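PDB 1IQ0: arginyl-trna synthetase from Thermus thermophilus, which probably catalyses the ATP-dependent attachment of L-arginine to tRNA(Arg), releasing AMP and diphosphate, as a monomeric class I aminoacyl-tRNA synthetase. Local coordinates for residues R415-V420 / D429-A434; D406-E411 / F457-A462. One frame throughout, in Å; residues are numbered along the deposited sequence.

Contact 1. Residues R415-V420 / D429-A434; sequences RARAIV and DKEEAA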
# COMPACT_ATOMS: atom_id res chain seq x y z
N ARG A 415 -7.86 -23.26 -8.75
CA ARG A 415 -8.74 -22.77 -9.79
C ARG A 415 -7.98 -22.12 -10.95
O ARG A 415 -8.36 -22.28 -12.11
CB ARG A 415 -9.76 -21.79 -9.21
CG ARG A 415 -10.53 -22.35 -8.02
CD ARG A 415 -11.79 -21.56 -7.76
NE ARG A 415 -12.50 -22.02 -6.58
CZ ARG A 415 -13.80 -21.84 -6.37
NH1 ARG A 415 -14.54 -21.21 -7.28
NH2 ARG A 415 -14.38 -22.28 -5.26
N ALA A 416 -6.91 -21.40 -10.63
CA ALA A 416 -6.11 -20.75 -11.66
C ALA A 416 -5.50 -21.81 -12.57
O ALA A 416 -5.44 -21.63 -13.78
CB ALA A 416 -5.01 -19.92 -11.04
N ARG A 417 -5.06 -22.90 -11.95
CA ARG A 417 -4.44 -24.01 -12.67
C ARG A 417 -5.39 -24.55 -13.74
O ARG A 417 -5.00 -24.80 -14.87
CB ARG A 417 -4.08 -25.12 -11.68
CG ARG A 417 -3.05 -26.13 -12.18
CD ARG A 417 -1.71 -25.45 -12.45
NE ARG A 417 -0.59 -26.39 -12.50
CZ ARG A 417 -0.46 -27.36 -13.40
NH1 ARG A 417 -1.37 -27.53 -14.34
NH2 ARG A 417 0.61 -28.15 -13.36
N ALA A 418 -6.66 -24.73 -13.36
CA ALA A 418 -7.65 -25.24 -14.30
C ALA A 418 -7.87 -24.26 -15.44
O ALA A 418 -8.07 -24.66 -16.59
CB ALA A 418 -8.97 -25.49 -13.57
N ILE A 419 -7.83 -22.96 -15.13
CA ILE A 419 -8.02 -21.93 -16.14
C ILE A 419 -6.88 -21.92 -17.16
O ILE A 419 -7.11 -21.70 -18.35
CB ILE A 419 -8.11 -20.53 -15.49
CG1 ILE A 419 -9.29 -20.48 -14.52
CG2 ILE A 419 -8.29 -19.46 -16.56
CD1 ILE A 419 -9.39 -19.18 -13.75
N VAL A 420 -5.66 -22.17 -16.69
CA VAL A 420 -4.50 -22.19 -17.57
C VAL A 420 -4.47 -23.44 -18.45
O VAL A 420 -3.88 -23.44 -19.53
CB VAL A 420 -3.18 -22.10 -16.76
CG1 VAL A 420 -1.98 -22.19 -17.68
CG2 VAL A 420 -3.15 -20.79 -15.98
N ASP A 429 5.44 -23.88 -18.64
CA ASP A 429 5.31 -24.10 -17.20
C ASP A 429 3.94 -23.61 -16.72
O ASP A 429 3.74 -22.42 -16.49
CB ASP A 429 6.42 -23.35 -16.44
CG ASP A 429 6.43 -23.68 -14.95
OD1 ASP A 429 7.32 -23.19 -14.24
OD2 ASP A 429 5.54 -24.44 -14.50
N LYS A 430 3.01 -24.55 -16.58
CA LYS A 430 1.65 -24.24 -16.16
C LYS A 430 1.53 -23.86 -14.69
O LYS A 430 0.71 -23.03 -14.33
CB LYS A 430 0.73 -25.42 -16.45
CG LYS A 430 0.70 -25.86 -17.91
CD LYS A 430 -0.24 -27.04 -18.12
CE LYS A 430 -0.18 -27.54 -19.56
NZ LYS A 430 -0.54 -26.47 -20.54
N GLU A 431 2.35 -24.49 -13.84
CA GLU A 431 2.30 -24.20 -12.41
C GLU A 431 2.71 -22.76 -12.11
O GLU A 431 2.04 -22.07 -11.35
CB GLU A 431 3.19 -25.17 -11.64
CG GLU A 431 3.06 -25.04 -10.13
CD GLU A 431 1.61 -25.07 -9.67
OE1 GLU A 431 0.92 -26.09 -9.92
OE2 GLU A 431 1.15 -24.08 -9.06
N GLU A 432 3.81 -22.31 -12.71
CA GLU A 432 4.27 -20.95 -12.50
C GLU A 432 3.19 -19.98 -13.00
O GLU A 432 2.94 -18.94 -12.39
CB GLU A 432 5.58 -20.70 -13.25
CG GLU A 432 6.07 -19.27 -13.15
CD GLU A 432 6.48 -18.88 -11.74
OE1 GLU A 432 5.80 -19.26 -10.77
OE2 GLU A 432 7.50 -18.17 -11.60
N ALA A 433 2.56 -20.34 -14.11
CA ALA A 433 1.50 -19.51 -14.69
C ALA A 433 0.32 -19.41 -13.74
O ALA A 433 -0.25 -18.34 -13.54
CB ALA A 433 1.05 -20.08 -16.02
N ALA A 434 -0.05 -20.55 -13.14
CA ALA A 434 -1.17 -20.58 -12.21
C ALA A 434 -0.86 -19.76 -10.96
O ALA A 434 -1.72 -19.05 -10.44
CB ALA A 434 -1.50 -22.02 -11.83
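Arg417 and Glu431 join the arms of a splayed helical hairpin, late in helix 405-423 and in the first turn of helix 430-448, by a salt bridge in which Arg417 NE donates to Glu431 OE1 at 3.0 Å. The carboxylate lies at the guanidinium edge, near its plane, yet OE1 is met from well above its own plane, the two flat groups being turned 51° apart. Lys430 CB covers part of one guanidinium face, 3.6 Å from Arg417 NH1. Arg417 arrives there with CG anti to the backbone N (chi1 -161°) and a bend at chi2, which lays CD 3.5 Å from Ala434 CB. Ala416 CB touches Ala434 O, and the short segment axes, their directions 123° apart, approach to 8.6 Å. On the buried side Val420 CG1 packs against Ala433 CB at 4.0 Å. Further out, Arg417 NH1 has a second carboxylate in Glu421, which should help fix the guanidinium, while Lys430 carries its ammonium off to Pro425 O in the connecting turn. Asp429 N-caps the second helix: its OD2 accepts a weak but nearly straight bond from Glu432 N, 3.3 Å long.

Contact 2. Residues D406-E411 / F457-A462; sequences DEVLEE and FRYQEA
At the edge of the class I catalytic-domain sheet, a Rossmann-like fold, strand 455-457 runs into the short helix 459-463, and Tyr459 in the first turn of that helix reaches across to Val408 and Glu411 on helix 405-423. The backbones stay well apart, the nearest CA atoms being those of Glu411 and Tyr459 at 8.2 Å, and side chains fill the gap. Glu411 meets the tyrosine with its aliphatic part: CG sits over one ring face in a CH-pi contact, 3.7 Å from the ring centroid and 22° off the normal, displaced toward CZ and CE2. CG stands anti to the backbone N (chi1 177°), which carries it out over the ring. The carboxylate plane is almost perpendicular to the ring. Both carboxylate oxygens are engaged in salt bridges, OE1 with Arg414 and OE2 with Arg415, so the charged end is held by its own helix while the methylene packs on the aromatic face.

The phenol oxygen comes close to the helix backbone, Tyr459 OH lying 3.3 Å from Val408 CA, and Val408 O lies at the ring edge, close to its plane, 3.6 Å from Tyr459 CE2. Beside this, Val408 CG1 touches both aromatic side chains from the helix side, 4.0 Å from Tyr459 CE2 and from Phe457 CE2. Leu390 of the neighbouring strand 380-390 packs on all three of these residues, while Phe457 also leans on Ile442 and Ser445 of helix 430-448, tying the edge strand to the helical layer. The start of helix 459-463 is also tied to the neighbouring strand's end: Tyr459 N donates to Glu391 OE2, just past strand 380-390.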
# COMPACT_ATOMS: atom_id res chain seq x y z
N ASP A 406 -3.15 -19.41 3.79
CA ASP A 406 -2.52 -20.48 3.03
C ASP A 406 -3.56 -21.30 2.26
O ASP A 406 -3.27 -21.78 1.16
CB ASP A 406 -1.72 -21.39 3.95
CG ASP A 406 -0.47 -20.72 4.48
OD1 ASP A 406 0.07 -19.82 3.79
OD2 ASP A 406 -0.03 -21.09 5.58
N GLU A 407 -4.75 -21.45 2.82
CA GLU A 407 -5.80 -22.20 2.15
C GLU A 407 -6.38 -21.37 1.01
O GLU A 407 -6.65 -21.91 -0.06
CB GLU A 407 -6.91 -22.57 3.13
CG GLU A 407 -6.47 -23.57 4.19
CD GLU A 407 -7.56 -23.85 5.21
OE1 GLU A 407 -8.61 -24.41 4.82
OE2 GLU A 407 -7.36 -23.51 6.39
N VAL A 408 -6.58 -20.08 1.23
CA VAL A 408 -7.11 -19.23 0.17
C VAL A 408 -6.12 -19.26 -0.99
O VAL A 408 -6.51 -19.32 -2.15
CB VAL A 408 -7.33 -17.78 0.64
CG1 VAL A 408 -7.74 -16.91 -0.54
CG2 VAL A 408 -8.42 -17.73 1.71
N LEU A 409 -4.82 -19.24 -0.67
CA LEU A 409 -3.80 -19.28 -1.70
C LEU A 409 -3.87 -20.58 -2.50
O LEU A 409 -3.88 -20.56 -3.73
CB LEU A 409 -2.40 -19.14 -1.09
CG LEU A 409 -1.99 -17.74 -0.61
CD1 LEU A 409 -0.62 -17.80 0.04
CD2 LEU A 409 -1.99 -16.78 -1.79
N GLU A 410 -3.94 -21.71 -1.80
CA GLU A 410 -4.00 -23.00 -2.48
C GLU A 410 -5.25 -23.18 -3.32
O GLU A 410 -5.18 -23.67 -4.44
CB GLU A 410 -3.89 -24.15 -1.47
CG GLU A 410 -5.10 -24.32 -0.57
CD GLU A 410 -5.11 -25.67 0.14
OE1 GLU A 410 -6.02 -25.90 0.97
OE2 GLU A 410 -4.22 -26.50 -0.13
N GLU A 411 -6.40 -22.78 -2.78
CA GLU A 411 -7.65 -22.91 -3.50
C GLU A 411 -7.69 -21.99 -4.72
O GLU A 411 -8.23 -22.36 -5.76
CB GLU A 411 -8.82 -22.59 -2.56
CG GLU A 411 -10.21 -22.63 -3.21
CD GLU A 411 -10.53 -23.95 -3.89
OE1 GLU A 411 -9.88 -24.97 -3.57
OE2 GLU A 411 -11.44 -23.98 -4.75
N PHE A 457 -14.20 -11.26 -0.85
CA PHE A 457 -13.38 -12.01 -1.80
C PHE A 457 -14.05 -13.31 -2.24
O PHE A 457 -14.22 -14.23 -1.45
CB PHE A 457 -12.02 -12.35 -1.19
CG PHE A 457 -11.08 -13.03 -2.16
CD1 PHE A 457 -10.34 -12.28 -3.07
CD2 PHE A 457 -10.98 -14.41 -2.19
CE1 PHE A 457 -9.52 -12.90 -4.01
CE2 PHE A 457 -10.15 -15.05 -3.12
CZ PHE A 457 -9.42 -14.29 -4.04
N ARG A 458 -14.42 -13.37 -3.52
CA ARG A 458 -15.05 -14.58 -4.07
C ARG A 458 -14.13 -15.10 -5.17
O ARG A 458 -13.83 -14.38 -6.12
CB ARG A 458 -16.44 -14.24 -4.62
CG ARG A 458 -17.28 -13.42 -3.64
CD ARG A 458 -18.65 -13.06 -4.22
NE ARG A 458 -19.63 -14.11 -3.99
CZ ARG A 458 -20.26 -14.31 -2.84
NH1 ARG A 458 -20.02 -13.52 -1.80
NH2 ARG A 458 -21.13 -15.30 -2.72
N TYR A 459 -13.67 -16.33 -5.02
CA TYR A 459 -12.74 -16.93 -5.97
C TYR A 459 -13.00 -16.72 -7.45
O TYR A 459 -12.19 -16.08 -8.14
CB TYR A 459 -12.61 -18.44 -5.71
CG TYR A 459 -11.99 -18.78 -4.37
CD1 TYR A 459 -12.78 -19.14 -3.28
CD2 TYR A 459 -10.60 -18.76 -4.21
CE1 TYR A 459 -12.20 -19.46 -2.05
CE2 TYR A 459 -10.02 -19.08 -2.99
CZ TYR A 459 -10.82 -19.43 -1.91
OH TYR A 459 -10.24 -19.78 -0.72
N GLN A 460 -14.11 -17.24 -7.96
CA GLN A 460 -14.43 -17.13 -9.38
C GLN A 460 -14.44 -15.69 -9.88
O GLN A 460 -13.84 -15.37 -10.91
CB GLN A 460 -15.77 -17.80 -9.68
CG GLN A 460 -16.10 -17.87 -11.17
CD GLN A 460 -17.28 -18.78 -11.49
OE1 GLN A 460 -17.24 -19.98 -11.20
NE2 GLN A 460 -18.32 -18.21 -12.08
N GLU A 461 -15.11 -14.83 -9.14
CA GLU A 461 -15.21 -13.42 -9.48
C GLU A 461 -13.82 -12.76 -9.55
O GLU A 461 -13.51 -12.04 -10.50
CB GLU A 461 -16.08 -12.73 -8.43
CG GLU A 461 -16.26 -11.24 -8.60
CD GLU A 461 -17.12 -10.65 -7.49
OE1 GLU A 461 -16.73 -10.79 -6.32
OE2 GLU A 461 -18.17 -10.07 -7.80
N ALA A 462 -12.98 -13.02 -8.54
CA ALA A 462 -11.64 -12.44 -8.47
C ALA A 462 -10.68 -12.99 -9.51
O ALA A 462 -9.77 -12.29 -9.97
CB ALA A 462 -11.05 -12.65 -7.07

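In the fold
Both contacts use helix 405-423, contact 2 near its start and contact 1 near its end, with their centres about 14 Å apart. Along the chain the order is 406-411, 415-420, 429-434, 457-462, so the hairpin of contact 1 falls wholly between the two halves of contact 2. Helix 430-448 then leads back to strand 455-457, which adds beside strand 380-390 at the border of the mixed sheet. This places a helical layer against that border, within the catalytic domain. The contacts also meet directly: Arg415 CZ lies 3.7 Å from Tyr459 CB, and Arg415 NH1 packs 4.0 Å from Gln460 N, making the two packings one continuous patch.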